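Local coordinates for protein trans-4-hydroxy-L-proline dehydratase (Clostridioides difficile 70-100-2010, PDB 6VXC) that uses a glycyl radical to dehydrate trans-4-hydroxy-L-proline to (S)-1-pyrroline-5-carboxylate, a step in the anaerobic breakdown of hydroxyproline, at residues 40-45 with 93-98; 115-120 with 345-350; 122-127 with 355-360; 663-668 with 784-789. All blocks are in the same frame, centred on the assembly; numbering follows the deposited sequence.

Interaction 1: 40-45 with 93-98; sequences EPHISI and KGDSPN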
loop_
_atom_site.group_PDB
_atom_site.type_symbol
_atom_site.label_atom_id
_atom_site.label_comp_id
_atom_site.label_asym_id
_atom_site.label_seq_id
_atom_site.Cartn_x
_atom_site.Cartn_y
_atom_site.Cartn_z
ATOM N N GLU A 40 3.581 -10.562 -20.284
ATOM C CA GLU A 40 4.883 -9.955 -20.016
ATOM C C GLU A 40 4.732 -8.495 -19.585
ATOM O O GLU A 40 3.995 -7.734 -20.210
ATOM C CB GLU A 40 5.780 -10.025 -21.253
ATOM C CG GLU A 40 6.264 -11.439 -21.610
ATOM C CD GLU A 40 7.290 -11.994 -20.611
ATOM O OE1 GLU A 40 8.502 -11.768 -20.817
ATOM O OE2 GLU A 40 6.893 -12.650 -19.616
ATOM N N PRO A 41 5.420 -8.075 -18.530
ATOM C CA PRO A 41 5.343 -6.665 -18.113
ATOM C C PRO A 41 5.947 -5.736 -19.164
ATOM O O PRO A 41 7.069 -5.948 -19.626
ATOM C CB PRO A 41 6.135 -6.631 -16.797
ATOM C CG PRO A 41 6.953 -7.840 -16.783
ATOM C CD PRO A 41 6.364 -8.861 -17.720
ATOM N N HIS A 42 5.196 -4.695 -19.518
ATOM C CA HIS A 42 5.586 -3.746 -20.553
ATOM C C HIS A 42 4.843 -2.436 -20.314
ATOM O O HIS A 42 3.864 -2.382 -19.567
ATOM C CB HIS A 42 5.269 -4.296 -21.949
ATOM C CG HIS A 42 3.802 -4.481 -22.200
ATOM N ND1 HIS A 42 3.078 -5.522 -21.658
ATOM C CD2 HIS A 42 2.919 -3.748 -22.921
ATOM C CE1 HIS A 42 1.817 -5.426 -22.035
ATOM N NE2 HIS A 42 1.692 -4.361 -22.806
ATOM N N ILE A 43 5.305 -1.381 -20.969
ATOM C CA ILE A 43 4.645 -0.086 -20.847
ATOM C C ILE A 43 3.771 0.158 -22.074
ATOM O O ILE A 43 4.044 -0.320 -23.183
ATOM C CB ILE A 43 5.633 1.082 -20.622
ATOM C CG1 ILE A 43 6.453 1.385 -21.860
ATOM C CG2 ILE A 43 6.575 0.788 -19.467
ATOM C CD1 ILE A 43 7.172 2.716 -21.739
ATOM N N SER A 44 2.660 0.846 -21.835
ATOM C CA SER A 44 1.695 1.255 -22.846
ATOM C C SER A 44 1.714 2.776 -22.913
ATOM O O SER A 44 1.422 3.444 -21.914
ATOM C CB SER A 44 0.295 0.740 -22.508
ATOM O OG SER A 44 -0.693 1.275 -23.378
ATOM N N ILE A 45 2.093 3.318 -24.075
ATOM C CA ILE A 45 2.301 4.754 -24.237
ATOM C C ILE A 45 1.033 5.494 -24.649
ATOM O O ILE A 45 1.053 6.727 -24.754
ATOM C CB ILE A 45 3.418 5.002 -25.274
ATOM C CG1 ILE A 45 4.081 6.365 -25.057
ATOM C CG2 ILE A 45 2.869 4.852 -26.699
ATOM C CD1 ILE A 45 4.836 6.474 -23.739
ATOM N N LYS A 93 -6.231 -1.434 -17.720
ATOM C CA LYS A 93 -5.604 -0.118 -17.633
ATOM C C LYS A 93 -4.853 0.217 -18.917
ATOM O O LYS A 93 -4.998 1.316 -19.457
ATOM C CB LYS A 93 -4.658 -0.046 -16.434
ATOM C CG LYS A 93 -5.337 -0.018 -15.072
ATOM C CD LYS A 93 -4.322 -0.047 -13.923
ATOM C CE LYS A 93 -3.502 1.252 -13.857
ATOM N NZ LYS A 93 -2.327 1.155 -12.947
ATOM N N GLY A 94 -4.045 -0.718 -19.416
ATOM C CA GLY A 94 -3.222 -0.517 -20.589
ATOM C C GLY A 94 -3.774 -1.196 -21.829
ATOM O O GLY A 94 -4.956 -1.544 -21.905
ATOM N N ASP A 95 -2.884 -1.438 -22.796
ATOM C CA ASP A 95 -3.311 -2.024 -24.063
ATOM C C ASP A 95 -3.628 -3.509 -23.925
ATOM O O ASP A 95 -4.421 -4.047 -24.703
ATOM C CB ASP A 95 -2.231 -1.843 -25.136
ATOM C CG ASP A 95 -0.951 -2.635 -24.836
ATOM O OD1 ASP A 95 -0.514 -2.675 -23.669
ATOM O OD2 ASP A 95 -0.385 -3.245 -25.768
ATOM N N SER A 96 -3.001 -4.186 -22.973
ATOM C CA SER A 96 -3.157 -5.624 -22.817
ATOM C C SER A 96 -2.777 -5.982 -21.391
ATOM O O SER A 96 -2.302 -5.121 -20.636
ATOM C CB SER A 96 -2.298 -6.398 -23.827
ATOM O OG SER A 96 -0.928 -6.154 -23.602
ATOM N N PRO A 97 -3.014 -7.225 -20.977
ATOM C CA PRO A 97 -2.648 -7.630 -19.616
ATOM C C PRO A 97 -1.177 -7.351 -19.334
ATOM O O PRO A 97 -0.307 -7.621 -20.162
ATOM C CB PRO A 97 -2.943 -9.134 -19.611
ATOM C CG PRO A 97 -4.042 -9.287 -20.628
ATOM C CD PRO A 97 -3.722 -8.295 -21.706
ATOM N N ASN A 98 -0.905 -6.841 -18.131
ATOM C CA ASN A 98 0.440 -6.496 -17.659
ATOM C C ASN A 98 1.054 -5.329 -18.461
ATOM O O ASN A 98 2.298 -5.190 -18.440
ATOM C CB ASN A 98 1.371 -7.716 -17.671
ATOM C CG ASN A 98 2.225 -7.807 -16.418
ATOM O OD1 ASN A 98 2.085 -6.997 -15.507
ATOM N ND2 ASN A 98 3.089 -8.818 -16.351
#
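Two first torsions set the His42–Asp95 pair: His42 holds CG between its backbone N and carbonyl carbon (chi1 65°), which swings the imidazole off the strand toward 93-98, and Asp95 takes the same position, bringing its carboxylate to meet the ring from the opposite direction. His42 NE2 donates to Asp95 OD1 over 2.9 Å, using the syn lone pair of the carboxylate. The oxygen lies near the ring plane, while the carboxylate itself is turned steeply, 79° from the imidazole. At the other nitrogen, His42 ND1 donates to Glu40 O at 2.8 Å, nearly straight and within 5° of the ring plane. Bonds at both nitrogens should hold the ring's rotation. The CE1 edge between them faces Ser96 and Pro97: CE1 of His42 lies 3.2 Å from Ser96 OG and 3.6 Å from Pro97 O.

Beside the ring, the main chain joins the two segments through His42 N and Asn98 O, 3.1 Å apart, with the donor in the carbonyl plane. The same Asn98 O receives a CA–H contact from Pro41 CA at 3.4 Å. The Asn98 amide lies alongside the Pro41 ring, with ND2 3.5 Å from Pro41 CD, and ND2 spends its hydrogen bond on Ala39 O. His42 and Ser44 also bond through their backbones to Ala100, which continues the pairing into the two-stranded parallel sheet of 42-44 and 99-101. Since both ring nitrogens act as donors, one to a carbonyl and one to a carboxylate, His42 is probably protonated, and its link to Asp95 would then carry ionic character.

Interaction 2: 115-120 with 345-350; sequences EVMHNR and PKVGIT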
loop_
_atom_site.group_PDB
_atom_site.type_symbol
_atom_site.label_atom_id
_atom_site.label_comp_id
_atom_site.label_asym_id
_atom_site.label_seq_id
_atom_site.Cartn_x
_atom_site.Cartn_y
_atom_site.Cartn_z
ATOM N N GLU A 115 15.610 2.949 -20.447
ATOM C CA GLU A 115 16.656 1.945 -20.602
ATOM C C GLU A 115 16.814 1.108 -19.335
ATOM O O GLU A 115 17.014 -0.108 -19.401
ATOM C CB GLU A 115 17.977 2.634 -20.969
ATOM C CG GLU A 115 19.108 1.702 -21.395
ATOM C CD GLU A 115 18.978 1.202 -22.821
ATOM O OE1 GLU A 115 17.935 1.471 -23.462
ATOM O OE2 GLU A 115 19.922 0.533 -23.300
ATOM N N VAL A 116 16.804 1.758 -18.177
ATOM C CA VAL A 116 17.011 1.041 -16.929
ATOM C C VAL A 116 15.866 0.062 -16.667
ATOM O O VAL A 116 16.093 -1.096 -16.305
ATOM C CB VAL A 116 17.191 2.035 -15.773
ATOM C CG1 VAL A 116 17.110 1.306 -14.441
ATOM C CG2 VAL A 116 18.530 2.751 -15.920
ATOM N N MET A 117 14.620 0.510 -16.837
ATOM C CA MET A 117 13.498 -0.372 -16.521
ATOM C C MET A 117 13.397 -1.525 -17.511
ATOM O O MET A 117 12.999 -2.630 -17.138
ATOM C CB MET A 117 12.196 0.427 -16.453
ATOM C CG MET A 117 11.700 0.987 -17.760
ATOM S SD MET A 117 10.129 1.877 -17.586
ATOM C CE MET A 117 10.595 3.231 -16.512
ATOM N N HIS A 118 13.804 -1.310 -18.754
ATOM C CA HIS A 118 13.782 -2.397 -19.721
ATOM C C HIS A 118 14.844 -3.437 -19.391
ATOM O O HIS A 118 14.614 -4.638 -19.548
ATOM C CB HIS A 118 13.989 -1.847 -21.130
ATOM C CG HIS A 118 13.914 -2.882 -22.204
ATOM N ND1 HIS A 118 12.758 -3.152 -22.900
ATOM C CD2 HIS A 118 14.852 -3.731 -22.691
ATOM C CE1 HIS A 118 12.989 -4.111 -23.779
ATOM N NE2 HIS A 118 14.252 -4.480 -23.671
ATOM N N ASN A 119 16.009 -2.998 -18.926
ATOM C CA ASN A 119 17.146 -3.887 -18.788
ATOM C C ASN A 119 17.456 -4.301 -17.362
ATOM O O ASN A 119 18.273 -5.200 -17.183
ATOM C CB ASN A 119 18.394 -3.235 -19.399
ATOM C CG ASN A 119 18.287 -3.085 -20.885
ATOM O OD1 ASN A 119 18.361 -4.067 -21.604
ATOM N ND2 ASN A 119 18.055 -1.867 -21.357
ATOM N N ARG A 120 16.798 -3.715 -16.359
ATOM C CA ARG A 120 17.086 -4.030 -14.968
ATOM C C ARG A 120 16.845 -5.512 -14.658
ATOM O O ARG A 120 16.092 -6.222 -15.333
ATOM C CB ARG A 120 16.247 -3.187 -13.991
ATOM C CG ARG A 120 14.754 -3.330 -14.176
ATOM C CD ARG A 120 13.915 -2.770 -13.017
ATOM N NE ARG A 120 13.951 -1.342 -12.888
ATOM C CZ ARG A 120 12.900 -0.546 -12.727
ATOM N NH1 ARG A 120 11.656 -1.019 -12.667
ATOM N NH2 ARG A 120 13.121 0.745 -12.624
ATOM N N PRO A 345 5.669 1.479 -13.710
ATOM C CA PRO A 345 7.092 1.322 -13.398
ATOM C C PRO A 345 7.638 2.420 -12.492
ATOM O O PRO A 345 7.311 3.598 -12.637
ATOM C CB PRO A 345 7.761 1.355 -14.778
ATOM C CG PRO A 345 6.774 2.056 -15.653
ATOM C CD PRO A 345 5.433 1.643 -15.150
ATOM N N LYS A 346 8.481 2.006 -11.553
ATOM C CA LYS A 346 9.188 2.869 -10.625
ATOM C C LYS A 346 10.683 2.859 -10.921
ATOM O O LYS A 346 11.233 1.864 -11.401
ATOM C CB LYS A 346 8.956 2.403 -9.183
ATOM C CG LYS A 346 7.494 2.145 -8.812
ATOM C CD LYS A 346 7.404 1.022 -7.751
ATOM C CE LYS A 346 5.963 0.623 -7.475
ATOM N NZ LYS A 346 5.840 -0.664 -6.740
ATOM N N VAL A 347 11.348 3.963 -10.592
ATOM C CA VAL A 347 12.796 4.063 -10.686
ATOM C C VAL A 347 13.315 4.682 -9.401
ATOM O O VAL A 347 12.551 5.131 -8.547
ATOM C CB VAL A 347 13.265 4.883 -11.908
ATOM C CG1 VAL A 347 12.890 4.177 -13.200
ATOM C CG2 VAL A 347 12.699 6.319 -11.862
ATOM N N GLY A 348 14.636 4.671 -9.265
ATOM C CA GLY A 348 15.266 5.359 -8.149
ATOM C C GLY A 348 14.762 4.874 -6.806
ATOM O O GLY A 348 14.544 3.677 -6.590
ATOM N N ILE A 349 14.565 5.825 -5.889
ATOM C CA ILE A 349 14.209 5.487 -4.512
ATOM C C ILE A 349 12.815 4.857 -4.434
ATOM O O ILE A 349 12.560 3.989 -3.596
ATOM C CB ILE A 349 14.311 6.723 -3.601
ATOM C CG1 ILE A 349 15.698 7.380 -3.701
ATOM C CG2 ILE A 349 13.992 6.334 -2.163
ATOM C CD1 ILE A 349 16.822 6.467 -3.325
ATOM N N THR A 350 11.882 5.318 -5.269
ATOM C CA THR A 350 10.539 4.753 -5.244
ATOM C C THR A 350 10.573 3.245 -5.466
ATOM O O THR A 350 9.836 2.500 -4.818
ATOM C CB THR A 350 9.660 5.435 -6.292
ATOM O OG1 THR A 350 9.675 6.853 -6.074
ATOM C CG2 THR A 350 8.214 4.910 -6.195
#
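The C-terminal end of helix 111-119 meets the loop that leads into helix 348-353, and the contact divides into an apolar half built on Met117 and a polar half built on Arg120. The first torsion of Met117 (chi1 68°) and its extended second one carry SD against CB and CG of Pro345, and a bend at the third folds CE back along the proline: SD comes within 3.7 Å of Pro345 CB, and CE lies 3.8 Å from the same carbon. The two side chains run at a slant to each other, and CE also reaches Val347 CG1 at 4.1 Å.

Arg120, the first residue to leave helical geometry, sends its guanidinium to the backbone carbonyl of Lys346. Arg120 NH2 bonds to Lys346 O with an angle of 142° at the hydrogen; their 2.5 Å separation is shorter than normal, and its exact length is doubtful. The donor lies in the carbonyl plane, although the oxygen is 22° out of the guanidinium plane. Arg120 NH1 adds a weak bond to the same oxygen at 3.2 Å, and has a further acceptor in Ile123 O. Val347 CG1 sits at the guanidinium edge, 3.5 Å from Arg120 NH2, while Met117 CA lies over one face near the rim.

Lys346 starts away from helix 111-119, and its NZ bonds to Ser354 O and Thr356 O. That side chain is about 10 Å from that of Cys454, the probable radical cysteine. An arginine bonding a loop carbonyl thus joins the end of one helix to the turn into another, in the helical surroundings of the barrel of the pyruvate formate-lyase-like fold.

Interaction 3: 122-127 with 355-360; sequences IINFSV and STYTDF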
loop_
_atom_site.group_PDB
_atom_site.type_symbol
_atom_site.label_atom_id
_atom_site.label_comp_id
_atom_site.label_asym_id
_atom_site.label_seq_id
_atom_site.Cartn_x
_atom_site.Cartn_y
_atom_site.Cartn_z
ATOM N N ILE A 122 15.510 -7.039 -11.802
ATOM C CA ILE A 122 14.212 -7.402 -11.256
ATOM C C ILE A 122 13.231 -6.259 -11.469
ATOM O O ILE A 122 13.615 -5.090 -11.588
ATOM C CB ILE A 122 14.292 -7.787 -9.761
ATOM C CG1 ILE A 122 15.060 -6.723 -8.972
ATOM C CG2 ILE A 122 14.883 -9.185 -9.599
ATOM C CD1 ILE A 122 15.183 -7.034 -7.508
ATOM N N ILE A 123 11.954 -6.616 -11.535
ATOM C CA ILE A 123 10.858 -5.679 -11.738
ATOM C C ILE A 123 11.093 -4.903 -13.026
ATOM O O ILE A 123 10.861 -3.692 -13.087
ATOM C CB ILE A 123 10.691 -4.736 -10.525
ATOM C CG1 ILE A 123 11.024 -5.470 -9.220
ATOM C CG2 ILE A 123 9.274 -4.156 -10.473
ATOM C CD1 ILE A 123 10.146 -6.648 -8.938
ATOM N N ASN A 124 11.510 -5.607 -14.071
ATOM C CA ASN A 124 11.706 -4.987 -15.372
ATOM C C ASN A 124 10.378 -4.820 -16.091
ATOM O O ASN A 124 9.426 -5.564 -15.861
ATOM C CB ASN A 124 12.647 -5.826 -16.233
ATOM C CG ASN A 124 12.151 -7.246 -16.403
ATOM O OD1 ASN A 124 12.143 -8.020 -15.452
ATOM N ND2 ASN A 124 11.724 -7.592 -17.611
ATOM N N PHE A 125 10.321 -3.795 -16.941
ATOM C CA PHE A 125 9.212 -3.549 -17.857
ATOM C C PHE A 125 9.777 -3.402 -19.263
ATOM O O PHE A 125 10.691 -2.594 -19.483
ATOM C CB PHE A 125 8.458 -2.270 -17.487
ATOM C CG PHE A 125 7.565 -2.396 -16.294
ATOM C CD1 PHE A 125 8.086 -2.329 -15.008
ATOM C CD2 PHE A 125 6.193 -2.530 -16.457
ATOM C CE1 PHE A 125 7.264 -2.423 -13.911
ATOM C CE2 PHE A 125 5.360 -2.626 -15.362
ATOM C CZ PHE A 125 5.895 -2.566 -14.085
ATOM N N SER A 126 9.214 -4.134 -20.221
ATOM C CA SER A 126 9.674 -4.017 -21.599
ATOM C C SER A 126 9.168 -2.719 -22.208
ATOM O O SER A 126 8.000 -2.367 -22.052
ATOM C CB SER A 126 9.198 -5.202 -22.431
ATOM O OG SER A 126 9.924 -6.355 -22.059
ATOM N N VAL A 127 10.055 -2.006 -22.895
ATOM C CA VAL A 127 9.723 -0.767 -23.591
ATOM C C VAL A 127 9.945 -1.021 -25.075
ATOM O O VAL A 127 11.089 -1.113 -25.529
ATOM C CB VAL A 127 10.574 0.412 -23.098
ATOM C CG1 VAL A 127 10.120 1.718 -23.746
ATOM C CG2 VAL A 127 10.524 0.502 -21.579
ATOM N N SER A 355 9.673 -2.442 -4.103
ATOM C CA SER A 355 10.320 -3.167 -5.197
ATOM C C SER A 355 9.475 -4.389 -5.582
ATOM O O SER A 355 9.802 -5.537 -5.279
ATOM C CB SER A 355 11.743 -3.544 -4.792
ATOM O OG SER A 355 12.476 -4.055 -5.889
ATOM N N THR A 356 8.387 -4.127 -6.313
ATOM C CA THR A 356 7.415 -5.161 -6.644
ATOM C C THR A 356 6.602 -4.717 -7.849
ATOM O O THR A 356 6.449 -3.520 -8.098
ATOM C CB THR A 356 6.470 -5.436 -5.464
ATOM O OG1 THR A 356 5.516 -6.441 -5.836
ATOM C CG2 THR A 356 5.700 -4.164 -5.089
ATOM N N TYR A 357 6.071 -5.698 -8.584
ATOM C CA TYR A 357 5.037 -5.429 -9.583
ATOM C C TYR A 357 3.658 -5.223 -8.958
ATOM O O TYR A 357 2.769 -4.681 -9.619
ATOM C CB TYR A 357 4.927 -6.582 -10.600
ATOM C CG TYR A 357 6.099 -6.806 -11.535
ATOM C CD1 TYR A 357 6.327 -5.974 -12.629
ATOM C CD2 TYR A 357 6.966 -7.872 -11.339
ATOM C CE1 TYR A 357 7.414 -6.196 -13.496
ATOM C CE2 TYR A 357 8.043 -8.111 -12.184
ATOM C CZ TYR A 357 8.269 -7.269 -13.263
ATOM O OH TYR A 357 9.339 -7.521 -14.096
ATOM N N THR A 358 3.432 -5.698 -7.736
ATOM C CA THR A 358 2.095 -5.625 -7.156
ATOM C C THR A 358 1.763 -4.183 -6.763
ATOM O O THR A 358 2.652 -3.356 -6.539
ATOM C CB THR A 358 1.975 -6.568 -5.955
ATOM O OG1 THR A 358 2.876 -6.173 -4.911
ATOM C CG2 THR A 358 2.321 -8.005 -6.374
ATOM N N ASP A 359 0.457 -3.882 -6.691
ATOM C CA ASP A 359 -0.018 -2.532 -6.398
ATOM C C ASP A 359 -0.900 -2.492 -5.158
ATOM O O ASP A 359 -1.684 -1.555 -5.001
ATOM C CB ASP A 359 -0.776 -1.939 -7.597
ATOM C CG ASP A 359 -0.601 -0.410 -7.728
ATOM O OD1 ASP A 359 0.071 0.220 -6.887
ATOM O OD2 ASP A 359 -1.145 0.149 -8.697
ATOM N N PHE A 360 -0.820 -3.510 -4.293
ATOM C CA PHE A 360 -1.318 -3.423 -2.925
ATOM C C PHE A 360 -2.806 -3.084 -2.871
ATOM O O PHE A 360 -3.235 -2.230 -2.094
ATOM C CB PHE A 360 -0.508 -2.402 -2.109
ATOM C CG PHE A 360 0.931 -2.745 -1.981
ATOM C CD1 PHE A 360 1.827 -2.412 -2.976
ATOM C CD2 PHE A 360 1.395 -3.422 -0.869
ATOM C CE1 PHE A 360 3.146 -2.737 -2.867
ATOM C CE2 PHE A 360 2.721 -3.749 -0.757
ATOM C CZ PHE A 360 3.601 -3.409 -1.767
#
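Two loops beside the active-site region meet here: 122-127, which follows helix 111-119, receives Tyr357 from the loop 355-360, which leads to strand 362-366. The Tyr357 hydroxyl donates to Asn124 O at 2.6 Å, in the carbonyl plane and on a lone pair. Ile123 covers one ring face: CG2 stands 4.0 Å from the Tyr357 centroid and only 10° off the normal, a CH-pi contact. CD1 of Ile123 lies 3.8 Å from Ser355 O.

At the ring edge, Phe125 CZ is 3.7 Å from Tyr357 CD1. The planes stand at 59° with centroids 5.4 Å apart, an oblique pair in which Tyr357 CE1 lies over the rim of one Phe125 face. Tyr357 takes CG anti to its own carbonyl carbon (chi1 -67°), which directs the ring across to the Ile123-Asn124 backbone.

Thr356 starts away from 122-127; its OG1 accepts from Thr358 N at 2.9 Å, an ST turn, and bonds to Asp788. The Thr356 side chain lies about 8 Å from that of Cys454, which places this loop-to-loop tyrosine contact in the core of the glycyl radical enzyme fold, near the probable radical cysteine.

Interaction 4: 663-668 with 784-789; sequences LPTTCH and AGYSDH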
loop_
_atom_site.group_PDB
_atom_site.type_symbol
_atom_site.label_atom_id
_atom_site.label_comp_id
_atom_site.label_asym_id
_atom_site.label_seq_id
_atom_site.Cartn_x
_atom_site.Cartn_y
_atom_site.Cartn_z
ATOM N N LEU A 663 5.352 0.463 9.175
ATOM C CA LEU A 663 5.492 -0.565 8.152
ATOM C C LEU A 663 6.665 -0.202 7.248
ATOM O O LEU A 663 7.056 0.966 7.177
ATOM C CB LEU A 663 4.196 -0.737 7.335
ATOM C CG LEU A 663 3.445 0.303 6.479
ATOM C CD1 LEU A 663 3.135 1.551 7.261
ATOM C CD2 LEU A 663 4.102 0.622 5.157
ATOM N N PRO A 664 7.284 -1.194 6.587
ATOM C CA PRO A 664 8.491 -0.915 5.792
ATOM C C PRO A 664 8.362 -1.159 4.287
ATOM O O PRO A 664 9.185 -0.652 3.522
ATOM C CB PRO A 664 9.498 -1.903 6.388
ATOM C CG PRO A 664 8.610 -3.151 6.619
ATOM C CD PRO A 664 7.215 -2.619 6.968
ATOM N N THR A 665 7.388 -1.964 3.851
ATOM C CA THR A 665 7.404 -2.570 2.515
ATOM C C THR A 665 8.804 -3.133 2.233
ATOM O O THR A 665 9.226 -4.061 2.924
ATOM C CB THR A 665 6.930 -1.576 1.443
ATOM O OG1 THR A 665 5.690 -0.982 1.857
ATOM C CG2 THR A 665 6.719 -2.289 0.108
ATOM N N THR A 666 9.544 -2.623 1.244
ATOM C CA THR A 666 10.935 -3.049 1.072
ATOM C C THR A 666 11.927 -1.977 1.520
ATOM O O THR A 666 13.132 -2.112 1.277
ATOM C CB THR A 666 11.237 -3.479 -0.376
ATOM O OG1 THR A 666 10.942 -2.423 -1.290
ATOM C CG2 THR A 666 10.440 -4.748 -0.780
ATOM N N CYS A 667 11.453 -0.924 2.184
ATOM C CA CYS A 667 12.340 0.166 2.553
ATOM C C CYS A 667 13.290 -0.195 3.688
ATOM O O CYS A 667 14.305 0.497 3.857
ATOM C CB CYS A 667 11.530 1.404 2.933
ATOM S SG CYS A 667 12.481 2.921 2.875
ATOM N N HIS A 668 13.001 -1.256 4.465
ATOM C CA HIS A 668 13.941 -1.676 5.505
ATOM C C HIS A 668 15.235 -2.218 4.914
ATOM O O HIS A 668 16.259 -2.195 5.599
ATOM C CB HIS A 668 13.315 -2.709 6.455
ATOM C CG HIS A 668 12.904 -3.990 5.795
ATOM N ND1 HIS A 668 11.972 -4.035 4.782
ATOM C CD2 HIS A 668 13.259 -5.275 6.042
ATOM C CE1 HIS A 668 11.800 -5.291 4.405
ATOM N NE2 HIS A 668 12.569 -6.063 5.154
ATOM N N ALA A 784 6.384 -8.066 3.292
ATOM C CA ALA A 784 5.933 -7.245 4.421
ATOM C C ALA A 784 4.632 -6.551 4.021
ATOM O O ALA A 784 4.660 -5.515 3.359
ATOM C CB ALA A 784 6.992 -6.240 4.845
ATOM N N GLY A 785 3.508 -7.123 4.437
ATOM C CA GLY A 785 2.223 -6.594 4.031
ATOM C C GLY A 785 1.756 -7.020 2.662
ATOM O O GLY A 785 0.723 -6.515 2.195
ATOM N N TYR A 786 2.480 -7.929 2.009
ATOM C CA TYR A 786 2.130 -8.468 0.699
ATOM C C TYR A 786 2.975 -9.700 0.418
ATOM O O TYR A 786 4.028 -9.900 1.017
ATOM C CB TYR A 786 2.341 -7.460 -0.421
ATOM C CG TYR A 786 3.792 -7.172 -0.720
ATOM C CD1 TYR A 786 4.561 -6.421 0.157
ATOM C CD2 TYR A 786 4.401 -7.670 -1.867
ATOM C CE1 TYR A 786 5.884 -6.143 -0.118
ATOM C CE2 TYR A 786 5.729 -7.404 -2.151
ATOM C CZ TYR A 786 6.462 -6.640 -1.265
ATOM O OH TYR A 786 7.780 -6.364 -1.525
ATOM N N SER A 787 2.521 -10.489 -0.545
ATOM C CA SER A 787 3.229 -11.668 -1.017
ATOM C C SER A 787 3.802 -11.403 -2.399
ATOM O O SER A 787 3.268 -10.594 -3.164
ATOM C CB SER A 787 2.307 -12.900 -1.060
ATOM O OG SER A 787 1.790 -13.186 0.224
ATOM N N ASP A 788 4.906 -12.071 -2.705
ATOM C CA ASP A 788 5.559 -11.884 -3.993
ATOM C C ASP A 788 6.331 -13.144 -4.346
ATOM O O ASP A 788 6.654 -13.951 -3.482
ATOM C CB ASP A 788 6.500 -10.661 -3.970
ATOM C CG ASP A 788 6.655 -10.005 -5.343
ATOM O OD1 ASP A 788 6.381 -10.670 -6.370
ATOM O OD2 ASP A 788 7.053 -8.813 -5.384
ATOM N N HIS A 789 6.644 -13.294 -5.627
ATOM C CA HIS A 789 7.536 -14.369 -6.037
ATOM C C HIS A 789 8.924 -14.161 -5.451
ATOM O O HIS A 789 9.470 -13.056 -5.490
ATOM C CB HIS A 789 7.614 -14.450 -7.561
ATOM C CG HIS A 789 6.402 -15.055 -8.188
ATOM N ND1 HIS A 789 5.317 -14.306 -8.583
ATOM C CD2 HIS A 789 6.089 -16.344 -8.459
ATOM C CE1 HIS A 789 4.390 -15.105 -9.078
ATOM N NE2 HIS A 789 4.834 -16.347 -9.021
HETATM O O HOH W 1 4.796 -2.986 4.413
#
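Thr666 and Tyr786 make the tight side of this contact: Thr666 CG2 lies 3.2 Å from Tyr786 OH, at the edge of the phenol and near its plane. The neighbouring methyl, Thr665 CG2, is more relaxed at 3.9 Å from Tyr786 CE1, and meets the ring obliquely. Both threonines cross the tyrosine at about a right angle. Thr665 places CG2 anti to its backbone N (chi1 -50° for OG1), which directs the methyl to the ring and leaves OG1 to bond with Tyr470. Ordinary packing continues at Ala784, whose CB is 3.9 Å from Pro664 CG and 3.7 Å from Thr665 O.

The looser part is the water-bridged gap between the main chains of Thr665 and Ala784. A water accepts from Thr665 N at 2.8 Å and donates to Ala784 O at 2.7 Å, satisfying two groups with no direct bond between them. All five touching residues are buried, leaving no solvent-exposed side among them, and the water is probably an internal bridge.

Pro664 to Cys667 form a type II' turn, closed by a bond from Cys667 N to Pro664 O. Gly785, the site of the glycyl radical, which is absent from this structure, has phi/psi of 81/6°, where a CB would press on the preceding carbonyl oxygen. The Thr665 side chain is about 4 Å from that of the probable radical cysteine Cys454, and about 3 Å from a bound glycerol, probably from the crystallisation liquor.

Around this site, Tyr786 meets Phe360 edge-to-face and Thr666 OG1 bonds to Lys352 O of helix 348-353. The turn leads into helix 667-673, and the glycine loop joins the antiparallel strands 780-782 and 787-789.

How the interactions relate
Interactions 1, 2 and 3 form a continuous group on one side of the chain's centre, and interaction 3 connects it to interaction 4. From interaction 1, Pro41 O accepts from Ser126 N at 2.9 Å, while Ile43 CG2 packs 4.0 Å from Pro345 CG of interaction 2. Interactions 2 and 3, with centres about 9 Å apart, share the bond from Phe125 N to Met117 O at 2.9 Å. Thr356 OG1 and Asp788 OD2, also 2.9 Å apart, bring interaction 3 to the strand that follows the glycyl-radical loop, although the centres of interactions 3 and 4 are about 14 Å apart. Proximity to Cys454 rises from interaction 2 through 3 to 4, whereas interaction 1 lies away from the active site.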